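Local coordinates for protein Pab-dependent poly(a)-specific ribonuclease subunit PAN2 (PDB 4CZX) that probably acts as the catalytic subunit of the PAN deadenylation complex, shortening poly(A) tails of mRNA, and is represented here by its N-terminal WD40 domain, at residues A[197-202]-A[248-253]; A[204-209]-A[224-229]; A[109-114]-A[135-140]. All coordinates share one frame; numbering follows the deposited sequence.

Contact 1 (A[197-202]-A[248-253])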
ATOM      1  N   ASP A 197      -4.052 -20.346 -36.740  1.00 26.16           N
ATOM      2  CA  ASP A 197      -5.067 -19.341 -37.040  1.00 27.11           C
ATOM      3  C   ASP A 197      -6.229 -19.961 -37.805  1.00 23.57           C
ATOM      4  O   ASP A 197      -6.050 -20.883 -38.607  1.00 27.39           O
ATOM      5  CB  ASP A 197      -4.468 -18.187 -37.856  1.00 25.18           C
ATOM      6  CG  ASP A 197      -5.264 -16.876 -37.702  1.00 35.09           C
ATOM      7  OD1 ASP A 197      -6.324 -16.891 -37.043  1.00 32.79           O
ATOM      8  OD2 ASP A 197      -4.815 -15.831 -38.223  1.00 31.14           O
ATOM      9  N   LEU A 198      -7.423 -19.428 -37.568  1.00 24.76           N
ATOM     10  CA  LEU A 198      -8.621 -19.845 -38.280  1.00 26.10           C
ATOM     11  C   LEU A 198      -9.496 -18.621 -38.530  1.00 26.86           C
ATOM     12  O   LEU A 198      -9.683 -17.800 -37.636  1.00 25.99           O
ATOM     13  CB  LEU A 198      -9.398 -20.910 -37.483  1.00 27.53           C
ATOM     14  CG  LEU A 198     -10.706 -21.407 -38.141  1.00 31.40           C
ATOM     15  CD1 LEU A 198     -10.999 -22.867 -37.806  1.00 28.36           C
ATOM     16  CD2 LEU A 198     -11.922 -20.547 -37.779  1.00 31.90           C
ATOM     17  N   ASP A 199     -10.019 -18.501 -39.744  1.00 27.75           N
ATOM     18  CA  ASP A 199     -11.082 -17.535 -40.011  1.00 29.88           C
ATOM     19  C   ASP A 199     -12.129 -18.212 -40.869  1.00 30.54           C
ATOM     20  O   ASP A 199     -11.867 -19.251 -41.481  1.00 30.62           O
ATOM     21  CB  ASP A 199     -10.549 -16.268 -40.695  1.00 26.12           C
ATOM     22  CG  ASP A 199     -11.509 -15.082 -40.541  1.00 33.78           C
ATOM     23  OD1 ASP A 199     -12.418 -15.177 -39.691  1.00 28.29           O
ATOM     24  OD2 ASP A 199     -11.353 -14.076 -41.261  1.00 29.62           O
ATOM     25  N   THR A 200     -13.322 -17.629 -40.919  1.00 28.97           N
ATOM     26  CA  THR A 200     -14.382 -18.213 -41.709  1.00 25.88           C
ATOM     27  C   THR A 200     -15.389 -17.145 -42.117  1.00 27.99           C
ATOM     28  O   THR A 200     -15.625 -16.197 -41.373  1.00 33.35           O
ATOM     29  CB  THR A 200     -15.089 -19.371 -40.937  1.00 29.93           C
ATOM     30  OG1 THR A 200     -16.222 -19.828 -41.681  1.00 35.71           O
ATOM     31  CG2 THR A 200     -15.554 -18.919 -39.551  1.00 31.66           C
ATOM     32  N   SER A 201     -15.922 -17.302 -43.325  1.00 34.36           N
ATOM     33  CA  SER A 201     -17.059 -16.543 -43.829  1.00 35.11           C
ATOM     34  C   SER A 201     -18.204 -17.530 -43.954  1.00 35.41           C
ATOM     35  O   SER A 201     -18.029 -18.707 -43.638  1.00 36.69           O
ATOM     36  CB  SER A 201     -16.738 -15.904 -45.178  1.00 37.66           C
ATOM     37  OG  SER A 201     -16.497 -16.899 -46.167  1.00 38.12           O
ATOM     38  N   ASN A 202     -19.365 -17.091 -44.431  1.00 36.85           N
ATOM     39  CA  ASN A 202     -20.475 -18.023 -44.566  1.00 33.28           C
ATOM     40  C   ASN A 202     -20.156 -19.109 -45.600  1.00 32.74           C
ATOM     41  O   ASN A 202     -20.764 -20.176 -45.578  1.00 45.15           O
ATOM     42  CB  ASN A 202     -21.790 -17.292 -44.940  1.00 35.25           C
ATOM     43  CG  ASN A 202     -22.341 -16.450 -43.789  1.00 51.03           C
ATOM     44  OD1 ASN A 202     -22.097 -16.739 -42.610  1.00 56.01           O
ATOM     45  ND2 ASN A 202     -23.083 -15.399 -44.126  1.00 52.87           N
ATOM     46  N   HIS A 248      -0.838 -16.436 -40.477  1.00 31.20           N
ATOM     47  CA  HIS A 248      -2.164 -15.898 -40.171  1.00 26.78           C
ATOM     48  C   HIS A 248      -2.974 -15.665 -41.428  1.00 27.59           C
ATOM     49  O   HIS A 248      -2.421 -15.489 -42.527  1.00 33.81           O
ATOM     50  CB  HIS A 248      -2.053 -14.593 -39.377  1.00 33.18           C
ATOM     51  CG  HIS A 248      -1.187 -14.720 -38.166  1.00 33.24           C
ATOM     52  ND1 HIS A 248      -1.628 -15.296 -36.995  1.00 31.98           N
ATOM     53  CD2 HIS A 248       0.109 -14.395 -37.968  1.00 33.66           C
ATOM     54  CE1 HIS A 248      -0.634 -15.320 -36.124  1.00 34.69           C
ATOM     55  NE2 HIS A 248       0.428 -14.776 -36.689  1.00 31.05           N
ATOM     56  N   VAL A 249      -4.292 -15.674 -41.253  1.00 28.67           N
ATOM     57  CA  VAL A 249      -5.210 -15.493 -42.358  1.00 26.49           C
ATOM     58  C   VAL A 249      -6.517 -14.866 -41.874  1.00 27.21           C
ATOM     59  O   VAL A 249      -7.013 -15.161 -40.780  1.00 26.55           O
ATOM     60  CB  VAL A 249      -5.500 -16.834 -43.084  1.00 26.37           C
ATOM     61  CG1 VAL A 249      -6.274 -17.790 -42.174  1.00 31.45           C
ATOM     62  CG2 VAL A 249      -6.224 -16.603 -44.405  1.00 28.08           C
ATOM     63  N   ARG A 250      -7.040 -13.967 -42.695  1.00 27.79           N
ATOM     64  CA  ARG A 250      -8.365 -13.402 -42.483  1.00 28.36           C
ATOM     65  C   ARG A 250      -9.089 -13.356 -43.811  1.00 27.86           C
ATOM     66  O   ARG A 250      -8.489 -13.022 -44.832  1.00 32.54           O
ATOM     67  CB  ARG A 250      -8.293 -11.992 -41.893  1.00 30.12           C
ATOM     68  CG  ARG A 250      -7.849 -11.926 -40.441  1.00 29.86           C
ATOM     69  CD  ARG A 250      -8.906 -12.505 -39.516  1.00 25.49           C
ATOM     70  NE  ARG A 250      -8.540 -12.384 -38.100  1.00 27.46           N
ATOM     71  CZ  ARG A 250      -8.022 -13.366 -37.372  1.00 29.97           C
ATOM     72  NH1 ARG A 250      -7.757 -14.554 -37.917  1.00 27.35           N
ATOM     73  NH2 ARG A 250      -7.748 -13.154 -36.097  1.00 25.59           N
ATOM     74  N   MET A 251     -10.380 -13.678 -43.788  1.00 30.65           N
ATOM     75  CA  MET A 251     -11.232 -13.455 -44.954  1.00 30.64           C
ATOM     76  C   MET A 251     -11.449 -11.961 -45.112  1.00 36.46           C
ATOM     77  O   MET A 251     -11.641 -11.247 -44.121  1.00 34.07           O
ATOM     78  CB  MET A 251     -12.579 -14.162 -44.809  1.00 30.35           C
ATOM     79  CG  MET A 251     -12.479 -15.676 -44.806  1.00 36.13           C
ATOM     80  SD  MET A 251     -11.787 -16.327 -46.339  1.00 36.34           S
ATOM     81  CE  MET A 251     -12.997 -15.816 -47.570  1.00 31.75           C
ATOM     82  N   HIS A 252     -11.397 -11.489 -46.351  1.00 33.12           N
ATOM     83  CA  HIS A 252     -11.671 -10.095 -46.653  1.00 37.99           C
ATOM     84  C   HIS A 252     -13.175  -9.866 -46.522  1.00 31.71           C
ATOM     85  O   HIS A 252     -13.960 -10.577 -47.147  1.00 39.59           O
ATOM     86  CB  HIS A 252     -11.174  -9.744 -48.054  1.00 37.05           C
ATOM     87  CG  HIS A 252     -10.968  -8.280 -48.272  1.00 46.45           C
ATOM     88  ND1 HIS A 252     -12.013  -7.382 -48.338  1.00 46.74           N
ATOM     89  CD2 HIS A 252      -9.837  -7.555 -48.443  1.00 49.62           C
ATOM     90  CE1 HIS A 252     -11.534  -6.166 -48.530  1.00 50.31           C
ATOM     91  NE2 HIS A 252     -10.216  -6.244 -48.600  1.00 50.57           N
ATOM     92  N   PRO A 253     -13.578  -8.888 -45.697  1.00 34.19           N
ATOM     93  CA  PRO A 253     -15.001  -8.663 -45.399  1.00 33.86           C
ATOM     94  C   PRO A 253     -15.789  -8.092 -46.576  1.00 42.89           C
ATOM     95  O   PRO A 253     -17.026  -8.161 -46.566  1.00 42.04           O
ATOM     96  CB  PRO A 253     -14.961  -7.664 -44.232  1.00 37.11           C
ATOM     97  CG  PRO A 253     -13.685  -6.940 -44.413  1.00 40.24           C
ATOM     98  CD  PRO A 253     -12.708  -7.950 -44.966  1.00 37.08           C
TER
HETATM   99  O   HOH W   1      -6.678 -15.434 -34.491  1.00 29.01           O
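Two neighbouring blades of the WD40 propeller meet here through their innermost strands, with Asp197 and Asp199 of one strand reaching across to residues 248-251 of the next. The strands run nearly parallel, 8° apart, but their axes stay 6.0 Å from each other at closest approach, and the carboxylates do the bridging in place of backbone-to-backbone bonds. In Asp197, CG anti to the backbone N (chi1 -156°) sends the carboxylate across to the other strand. Its OD2 takes Val249 N at 3.1 Å from above the carboxylate plane, while its OD1 receives Arg250 NH1 on the syn side at 2.9 Å in a salt bridge. The two side chains cross at about a right angle, with OD1 at the edge of the guanidinium. A water joins Asp197 OD1 to Arg250 NH2, and NH1 also bonds back to Val249 O at 3.0 Å. Two residues on, Asp199 OD2 grips Met251 N at 2.7 Å from the anti side and lies 3.4 Å from Arg250 CD; its OD1 pairs with Lys160. Arg250 NE makes a salt bridge with Asp294 on strand 290-295 of the following blade. An alanine in place of Arg250 would probably leave Asp197 OD1 and Asp294 without their cationic mate and Asp199 OD2 without the CD methylene beside it. Innermost strands of successive blades, standing side by side around a central channel, are characteristic of the beta-propeller.

Contact 2 (A[204-209]-A[224-229])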
ATOM      1  N   PHE A 204     -16.664 -20.108 -46.554  1.00 35.33           N
ATOM      2  CA  PHE A 204     -15.341 -20.727 -46.452  1.00 32.41           C
ATOM      3  C   PHE A 204     -14.803 -20.860 -45.036  1.00 33.34           C
ATOM      4  O   PHE A 204     -15.135 -20.068 -44.154  1.00 34.52           O
ATOM      5  CB  PHE A 204     -14.305 -19.929 -47.255  1.00 33.45           C
ATOM      6  CG  PHE A 204     -14.637 -19.788 -48.715  1.00 37.03           C
ATOM      7  CD1 PHE A 204     -14.313 -20.791 -49.615  1.00 42.64           C
ATOM      8  CD2 PHE A 204     -15.256 -18.644 -49.185  1.00 38.41           C
ATOM      9  CE1 PHE A 204     -14.624 -20.650 -50.971  1.00 46.28           C
ATOM     10  CE2 PHE A 204     -15.569 -18.503 -50.537  1.00 39.36           C
ATOM     11  CZ  PHE A 204     -15.244 -19.507 -51.421  1.00 41.27           C
ATOM     12  N   ILE A 205     -13.956 -21.868 -44.838  1.00 30.12           N
ATOM     13  CA  ILE A 205     -13.005 -21.865 -43.730  1.00 30.65           C
ATOM     14  C   ILE A 205     -11.591 -21.760 -44.287  1.00 34.38           C
ATOM     15  O   ILE A 205     -11.280 -22.370 -45.317  1.00 33.60           O
ATOM     16  CB  ILE A 205     -13.080 -23.132 -42.863  1.00 33.17           C
ATOM     17  CG1 ILE A 205     -14.528 -23.546 -42.603  1.00 35.13           C
ATOM     18  CG2 ILE A 205     -12.281 -22.932 -41.555  1.00 28.74           C
ATOM     19  CD1 ILE A 205     -14.634 -24.860 -41.849  1.00 35.10           C
ATOM     20  N   VAL A 206     -10.744 -20.985 -43.615  1.00 28.83           N
ATOM     21  CA  VAL A 206      -9.330 -20.931 -43.960  1.00 28.92           C
ATOM     22  C   VAL A 206      -8.488 -21.090 -42.691  1.00 32.85           C
ATOM     23  O   VAL A 206      -8.822 -20.553 -41.632  1.00 28.74           O
ATOM     24  CB  VAL A 206      -8.955 -19.619 -44.691  1.00 28.15           C
ATOM     25  CG1 VAL A 206      -9.404 -19.660 -46.147  1.00 31.18           C
ATOM     26  CG2 VAL A 206      -9.531 -18.392 -43.952  1.00 30.97           C
ATOM     27  N   THR A 207      -7.407 -21.863 -42.781  1.00 31.15           N
ATOM     28  CA  THR A 207      -6.559 -22.071 -41.612  1.00 31.16           C
ATOM     29  C   THR A 207      -5.085 -21.999 -41.948  1.00 30.05           C
ATOM     30  O   THR A 207      -4.678 -22.256 -43.090  1.00 31.58           O
ATOM     31  CB  THR A 207      -6.804 -23.441 -40.922  1.00 34.11           C
ATOM     32  OG1 THR A 207      -6.458 -24.503 -41.823  1.00 37.17           O
ATOM     33  CG2 THR A 207      -8.257 -23.580 -40.459  1.00 31.16           C
ATOM     34  N   CYS A 208      -4.303 -21.647 -40.931  1.00 28.33           N
ATOM     35  CA  CYS A 208      -2.851 -21.752 -40.963  1.00 31.32           C
ATOM     36  C   CYS A 208      -2.416 -22.713 -39.860  1.00 31.28           C
ATOM     37  O   CYS A 208      -3.040 -22.769 -38.812  1.00 31.06           O
ATOM     38  CB  CYS A 208      -2.198 -20.384 -40.744  1.00 29.78           C
ATOM     39  SG  CYS A 208      -2.672 -19.140 -41.945  1.00 34.44           S
ATOM     40  N   GLY A 209      -1.352 -23.474 -40.081  1.00 30.48           N
ATOM     41  CA  GLY A 209      -0.914 -24.383 -39.044  1.00 29.62           C
ATOM     42  C   GLY A 209       0.325 -25.144 -39.467  1.00 30.50           C
ATOM     43  O   GLY A 209       1.023 -24.723 -40.396  1.00 32.38           O
ATOM     44  N   PRO A 224       3.528 -24.217 -45.934  1.00 37.68           N
ATOM     45  CA  PRO A 224       3.674 -23.304 -47.073  1.00 36.75           C
ATOM     46  C   PRO A 224       2.358 -23.104 -47.817  1.00 40.19           C
ATOM     47  O   PRO A 224       2.329 -22.997 -49.054  1.00 40.37           O
ATOM     48  CB  PRO A 224       4.693 -24.029 -47.961  1.00 39.56           C
ATOM     49  CG  PRO A 224       4.392 -25.466 -47.715  1.00 40.62           C
ATOM     50  CD  PRO A 224       4.089 -25.549 -46.237  1.00 38.13           C
ATOM     51  N   TYR A 225       1.264 -23.076 -47.066  1.00 42.41           N
ATOM     52  CA  TYR A 225      -0.053 -22.910 -47.661  1.00 42.95           C
ATOM     53  C   TYR A 225      -1.082 -22.570 -46.608  1.00 38.43           C
ATOM     54  O   TYR A 225      -0.871 -22.783 -45.414  1.00 37.55           O
ATOM     55  CB  TYR A 225      -0.496 -24.176 -48.401  1.00 44.34           C
ATOM     56  CG  TYR A 225      -0.299 -25.450 -47.609  1.00 48.21           C
ATOM     57  CD1 TYR A 225      -1.156 -25.790 -46.568  1.00 46.17           C
ATOM     58  CD2 TYR A 225       0.744 -26.321 -47.911  1.00 45.82           C
ATOM     59  CE1 TYR A 225      -0.971 -26.955 -45.832  1.00 43.87           C
ATOM     60  CE2 TYR A 225       0.936 -27.494 -47.183  1.00 46.70           C
ATOM     61  CZ  TYR A 225       0.076 -27.806 -46.151  1.00 46.90           C
ATOM     62  OH  TYR A 225       0.254 -28.963 -45.427  1.00 44.30           O
ATOM     63  N   VAL A 226      -2.201 -22.041 -47.083  1.00 35.03           N
ATOM     64  CA  VAL A 226      -3.403 -21.896 -46.282  1.00 35.02           C
ATOM     65  C   VAL A 226      -4.364 -23.019 -46.674  1.00 37.00           C
ATOM     66  O   VAL A 226      -4.580 -23.262 -47.866  1.00 37.85           O
ATOM     67  CB  VAL A 226      -4.063 -20.525 -46.505  1.00 36.66           C
ATOM     68  CG1 VAL A 226      -5.446 -20.481 -45.856  1.00 41.11           C
ATOM     69  CG2 VAL A 226      -3.179 -19.421 -45.966  1.00 37.05           C
ATOM     70  N   LYS A 227      -4.913 -23.723 -45.688  1.00 33.09           N
ATOM     71  CA  LYS A 227      -5.905 -24.757 -45.974  1.00 34.48           C
ATOM     72  C   LYS A 227      -7.286 -24.130 -46.155  1.00 35.65           C
ATOM     73  O   LYS A 227      -7.645 -23.206 -45.440  1.00 35.81           O
ATOM     74  CB  LYS A 227      -5.936 -25.803 -44.865  1.00 36.22           C
ATOM     75  CG  LYS A 227      -4.783 -26.798 -44.928  1.00 38.03           C
ATOM     76  CD  LYS A 227      -4.819 -27.558 -46.269  1.00 43.78           C
ATOM     77  CE  LYS A 227      -4.304 -28.977 -46.123  1.00 58.95           C
ATOM     78  NZ  LYS A 227      -5.404 -29.910 -45.744  1.00 67.07           N
ATOM     79  N   VAL A 228      -8.045 -24.632 -47.128  1.00 33.91           N
ATOM     80  CA  VAL A 228      -9.334 -24.036 -47.482  1.00 32.51           C
ATOM     81  C   VAL A 228     -10.451 -25.072 -47.509  1.00 34.22           C
ATOM     82  O   VAL A 228     -10.298 -26.155 -48.080  1.00 39.41           O
ATOM     83  CB  VAL A 228      -9.268 -23.346 -48.875  1.00 38.56           C
ATOM     84  CG1 VAL A 228     -10.604 -22.665 -49.225  1.00 35.47           C
ATOM     85  CG2 VAL A 228      -8.110 -22.354 -48.923  1.00 39.23           C
ATOM     86  N   PHE A 229     -11.586 -24.720 -46.916  1.00 37.68           N
ATOM     87  CA  PHE A 229     -12.744 -25.604 -46.866  1.00 37.49           C
ATOM     88  C   PHE A 229     -13.999 -24.876 -47.353  1.00 41.81           C
ATOM     89  O   PHE A 229     -14.238 -23.733 -46.971  1.00 39.15           O
ATOM     90  CB  PHE A 229     -12.954 -26.131 -45.441  1.00 35.75           C
ATOM     91  CG  PHE A 229     -13.995 -27.211 -45.339  1.00 33.39           C
ATOM     92  CD1 PHE A 229     -13.639 -28.542 -45.488  1.00 40.38           C
ATOM     93  CD2 PHE A 229     -15.324 -26.897 -45.076  1.00 36.24           C
ATOM     94  CE1 PHE A 229     -14.583 -29.544 -45.394  1.00 42.04           C
ATOM     95  CE2 PHE A 229     -16.279 -27.899 -44.988  1.00 41.82           C
ATOM     96  CZ  PHE A 229     -15.900 -29.233 -45.151  1.00 39.29           C
TER
HETATM   97  O   HOH W   2      -0.098 -22.739 -42.603  1.00 26.44           O
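Ile205 and Phe229 form a hydrogen-bonded antiparallel pair, Ile205 N to Phe229 O at 2.8 Å and Phe229 N to Ile205 O at 2.9 Å. Two residues along, Thr207 and Lys227 repeat the pattern with two bonds of 3.0 Å each, between Thr207 N and Lys227 O and between Lys227 N and Thr207 O. These are the two middle strands of a four-stranded propeller blade, the axes of the two segments at 161°. Val206 faces Val228 in the non-hydrogen-bonded pair between them, Val206 CG1 lying 4.1 Å from Val228 CG2. Val206 CB also meets Val226 CG1 at 3.8 Å. This side of the sheet is covered by the next blade, whose Val249 and Met251 both touch Val206.

On the opposite face Ile205 and Phe229 lie side by side and point the same way. With CG anti to the backbone N (chi1 -171°), the Phe229 ring is set beside Ile205, and its CD2 comes 3.9 Å from Ile205 CD1. Trp188 of the preceding blade packs against this face, reaching Ile205, Thr207 and Lys227 and meeting the Phe229 ring with the planes at about 45°. Thr207 OG1 is hydrogen-bonded to His191, consistent with the His-Ser/Thr link of the WD40 structural tetrad. That same OG1 comes against the lysine stem, 3.3 Å from Lys227 CB.

Contact 3 (A[109-114]-A[135-140])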
ATOM      1  N   GLU A 109     -16.496 -22.951 -12.121  1.00 30.62           N
ATOM      2  CA  GLU A 109     -15.575 -24.032 -11.754  1.00 38.16           C
ATOM      3  C   GLU A 109     -15.092 -24.846 -12.949  1.00 35.15           C
ATOM      4  O   GLU A 109     -13.997 -25.386 -12.921  1.00 36.81           O
ATOM      5  CB  GLU A 109     -16.227 -24.977 -10.746  1.00 42.96           C
ATOM      6  CG  GLU A 109     -16.415 -24.377  -9.367  1.00 61.24           C
ATOM      7  CD  GLU A 109     -16.981 -25.378  -8.370  1.00 76.14           C
ATOM      8  OE1 GLU A 109     -17.021 -26.591  -8.693  1.00 78.14           O
ATOM      9  OE2 GLU A 109     -17.393 -24.949  -7.266  1.00 80.00           O
ATOM     10  N   SER A 110     -15.905 -24.935 -13.994  1.00 37.93           N
ATOM     11  CA  SER A 110     -15.537 -25.726 -15.167  1.00 33.46           C
ATOM     12  C   SER A 110     -14.665 -24.931 -16.131  1.00 35.06           C
ATOM     13  O   SER A 110     -14.272 -25.434 -17.182  1.00 38.44           O
ATOM     14  CB  SER A 110     -16.785 -26.230 -15.887  1.00 37.42           C
ATOM     15  OG  SER A 110     -17.496 -27.157 -15.080  1.00 42.05           O
ATOM     16  N   MET A 111     -14.370 -23.685 -15.778  1.00 30.75           N
ATOM     17  CA  MET A 111     -13.442 -22.885 -16.565  1.00 25.23           C
ATOM     18  C   MET A 111     -12.030 -23.115 -16.048  1.00 29.81           C
ATOM     19  O   MET A 111     -11.556 -22.395 -15.169  1.00 34.21           O
ATOM     20  CB  MET A 111     -13.813 -21.397 -16.508  1.00 28.40           C
ATOM     21  CG  MET A 111     -15.181 -21.105 -17.061  1.00 27.69           C
ATOM     22  SD  MET A 111     -15.661 -19.378 -16.830  1.00 29.68           S
ATOM     23  CE  MET A 111     -17.194 -19.324 -17.758  1.00 29.21           C
ATOM     24  N   GLN A 112     -11.362 -24.131 -16.595  1.00 31.37           N
ATOM     25  CA  GLN A 112     -10.040 -24.514 -16.113  1.00 32.31           C
ATOM     26  C   GLN A 112      -8.929 -24.045 -17.039  1.00 26.62           C
ATOM     27  O   GLN A 112      -7.872 -23.624 -16.574  1.00 31.51           O
ATOM     28  CB  GLN A 112      -9.966 -26.028 -15.919  1.00 32.93           C
ATOM     29  CG  GLN A 112     -10.718 -26.501 -14.681  1.00 45.70           C
ATOM     30  CD  GLN A 112     -10.320 -25.726 -13.421  1.00 59.49           C
ATOM     31  OE1 GLN A 112      -9.133 -25.589 -13.103  1.00 58.28           O
ATOM     32  NE2 GLN A 112     -11.317 -25.208 -12.702  1.00 62.25           N
ATOM     33  N   ASP A 113      -9.152 -24.147 -18.344  1.00 25.76           N
ATOM     34  CA  ASP A 113      -8.193 -23.642 -19.314  1.00 30.73           C
ATOM     35  C   ASP A 113      -8.907 -23.275 -20.614  1.00 29.49           C
ATOM     36  O   ASP A 113      -8.688 -23.902 -21.658  1.00 25.18           O
ATOM     37  CB  ASP A 113      -7.082 -24.667 -19.569  1.00 31.41           C
ATOM     38  CG  ASP A 113      -5.910 -24.076 -20.339  1.00 32.98           C
ATOM     39  OD1 ASP A 113      -5.883 -22.843 -20.535  1.00 31.49           O
ATOM     40  OD2 ASP A 113      -5.009 -24.836 -20.747  1.00 29.57           O
ATOM     41  N   LEU A 114      -9.776 -22.265 -20.532  1.00 26.26           N
ATOM     42  CA  LEU A 114     -10.498 -21.755 -21.701  1.00 26.00           C
ATOM     43  C   LEU A 114      -9.542 -21.143 -22.707  1.00 26.40           C
ATOM     44  O   LEU A 114      -8.577 -20.498 -22.311  1.00 26.32           O
ATOM     45  CB  LEU A 114     -11.522 -20.695 -21.285  1.00 19.63           C
ATOM     46  CG  LEU A 114     -12.598 -21.103 -20.282  1.00 24.93           C
ATOM     47  CD1 LEU A 114     -13.476 -19.895 -19.997  1.00 25.90           C
ATOM     48  CD2 LEU A 114     -13.426 -22.242 -20.838  1.00 27.42           C
ATOM     49  N   LYS A 135     -14.776 -29.888 -21.025  1.00 32.21           N
ATOM     50  CA  LYS A 135     -16.082 -29.272 -20.869  1.00 36.33           C
ATOM     51  C   LYS A 135     -16.181 -28.030 -21.741  1.00 34.69           C
ATOM     52  O   LYS A 135     -15.178 -27.360 -21.985  1.00 30.98           O
ATOM     53  CB  LYS A 135     -16.354 -28.881 -19.416  1.00 37.71           C
ATOM     54  CG  LYS A 135     -17.000 -29.960 -18.566  1.00 47.40           C
ATOM     55  CD  LYS A 135     -15.965 -30.766 -17.815  1.00 60.84           C
ATOM     56  CE  LYS A 135     -16.560 -31.391 -16.554  1.00 65.78           C
ATOM     57  NZ  LYS A 135     -16.771 -30.387 -15.467  1.00 62.16           N
ATOM     58  N   MET A 136     -17.389 -27.751 -22.225  1.00 31.91           N
ATOM     59  CA  MET A 136     -17.694 -26.466 -22.853  0.70 31.12           C
ATOM     60  C   MET A 136     -18.833 -25.809 -22.090  1.00 32.16           C
ATOM     61  O   MET A 136     -19.626 -26.490 -21.444  1.00 35.70           O
ATOM     62  CB  MET A 136     -18.081 -26.635 -24.326  0.70 30.19           C
ATOM     63  CG  MET A 136     -17.065 -27.398 -25.164  0.70 29.54           C
ATOM     64  SD  MET A 136     -17.472 -27.340 -26.922  0.70 31.48           S
ATOM     65  CE  MET A 136     -19.010 -28.267 -26.949  0.70 27.98           C
ATOM     66  N   LEU A 137     -18.914 -24.483 -22.158  1.00 29.93           N
ATOM     67  CA  LEU A 137     -19.989 -23.770 -21.483  0.50 27.19           C
ATOM     68  C   LEU A 137     -20.709 -22.843 -22.441  1.00 27.87           C
ATOM     69  O   LEU A 137     -20.087 -22.207 -23.292  1.00 28.99           O
ATOM     70  CB  LEU A 137     -19.461 -22.963 -20.291  0.50 27.94           C
ATOM     71  CG  LEU A 137     -18.773 -23.755 -19.183  0.50 30.44           C
ATOM     72  CD1 LEU A 137     -17.262 -23.679 -19.338  0.50 31.34           C
ATOM     73  CD2 LEU A 137     -19.219 -23.244 -17.821  0.50 31.00           C
ATOM     74  N   VAL A 138     -22.023 -22.785 -22.291  1.00 27.25           N
ATOM     75  CA  VAL A 138     -22.855 -21.866 -23.046  1.00 24.72           C
ATOM     76  C   VAL A 138     -23.252 -20.705 -22.118  1.00 28.34           C
ATOM     77  O   VAL A 138     -23.745 -20.927 -21.011  1.00 30.61           O
ATOM     78  CB  VAL A 138     -24.104 -22.570 -23.608  1.00 26.66           C
ATOM     79  CG1 VAL A 138     -24.879 -21.619 -24.485  1.00 30.52           C
ATOM     80  CG2 VAL A 138     -23.711 -23.822 -24.399  1.00 29.88           C
ATOM     81  N   ILE A 139     -23.020 -19.474 -22.567  1.00 27.21           N
ATOM     82  CA  ILE A 139     -23.276 -18.284 -21.748  1.00 29.98           C
ATOM     83  C   ILE A 139     -24.314 -17.361 -22.384  1.00 32.77           C
ATOM     84  O   ILE A 139     -24.203 -17.009 -23.566  1.00 27.37           O
ATOM     85  CB  ILE A 139     -21.964 -17.489 -21.502  1.00 29.91           C
ATOM     86  CG1 ILE A 139     -21.042 -18.276 -20.565  1.00 28.11           C
ATOM     87  CG2 ILE A 139     -22.256 -16.102 -20.931  1.00 31.76           C
ATOM     88  CD1 ILE A 139     -19.595 -17.765 -20.505  1.00 26.23           C
ATOM     89  N   ASP A 140     -25.328 -16.996 -21.595  1.00 30.25           N
ATOM     90  CA  ASP A 140     -26.303 -15.967 -21.957  1.00 31.39           C
ATOM     91  C   ASP A 140     -25.628 -14.616 -21.768  1.00 32.82           C
ATOM     92  O   ASP A 140     -25.318 -14.224 -20.641  1.00 33.79           O
ATOM     93  CB  ASP A 140     -27.567 -16.077 -21.088  1.00 32.00           C
ATOM     94  CG  ASP A 140     -28.679 -15.091 -21.492  1.00 36.58           C
ATOM     95  OD1 ASP A 140     -28.401 -13.974 -21.985  1.00 37.07           O
ATOM     96  OD2 ASP A 140     -29.857 -15.436 -21.277  1.00 43.04           O
TER
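Met111 lays its extended side chain across Leu137 and Ile139 of strand 135-140, touching the leucine near its root and the isoleucine at its tip. Its CG lies 4.0 Å from Leu137 CD1, and its terminal CE is likewise 4.0 Å from Ile139 CD1. The chain reaches both because it is extended beyond CG: CE is anti to CB across the CG-SD bond (chi3 173°), which carries the methyl well past the leucine. Leu137 was modelled in two conformers, and the contacts of its CD1 belong to the one described, so they are less firm than the Met111-Ile139 pair. In that conformer Leu137 CD1 also comes 4.4 Å from Leu114 CD2 and 4.1 Å from Ser110 O.

The setting is a propeller blade lying within the predicted third WD repeat. Residues 109-113 belong to the loop that brings the chain in from strand 102-106 of the preceding blade, and Leu114 begins the innermost strand of this one. The loop packs Ser110 and Met111 on the blade's third strand, 135-140, while Val93 of the preceding blade touches Met111, Leu114 and Ile139.

At the polar end, Ser110 OG stands 3.3 Å from Lys135 NZ. Both groups have Glu149 OE2 as their stronger partner, the serine by a hydrogen bond and the lysine by a salt bridge; the shared carboxylate on the fourth strand probably holds the two groups near each other. Gln133 ties the loop to the strand, its NE2 bonding to Ser110 O in the loop and Lys135 O in the strand, its OE1 taking Gln112 N and Asp113 N. Within the loop, Gln112 curls back so that its NE2 donates to Glu109 O at 2.7 Å, with the oxygen in the plane of the side-chain amide and an N-H...O angle of 160°.

How the contacts relate
Contacts 1 and 2 share one blade: strands 194-200 and 204-210 are neighbours in its sheet, and backbone bonds from Asp199 to Val206 and from Asp197 to Cys208 tie them directly, their centres about 9 Å apart. Contact 2 is nested inside the chain loop closed by contact 1. Contact 3 belongs to another blade, its centre about 25 Å from that of contact 1 and about 27 Å from that of contact 2. All three are largely buried; contact 3 alone includes an exposed touching residue, Lys135. The chemistry follows position: carboxylates join two blades near the propeller's centre, backbone pairing builds the blade, and farther out a loop packs apolar groups on a strand.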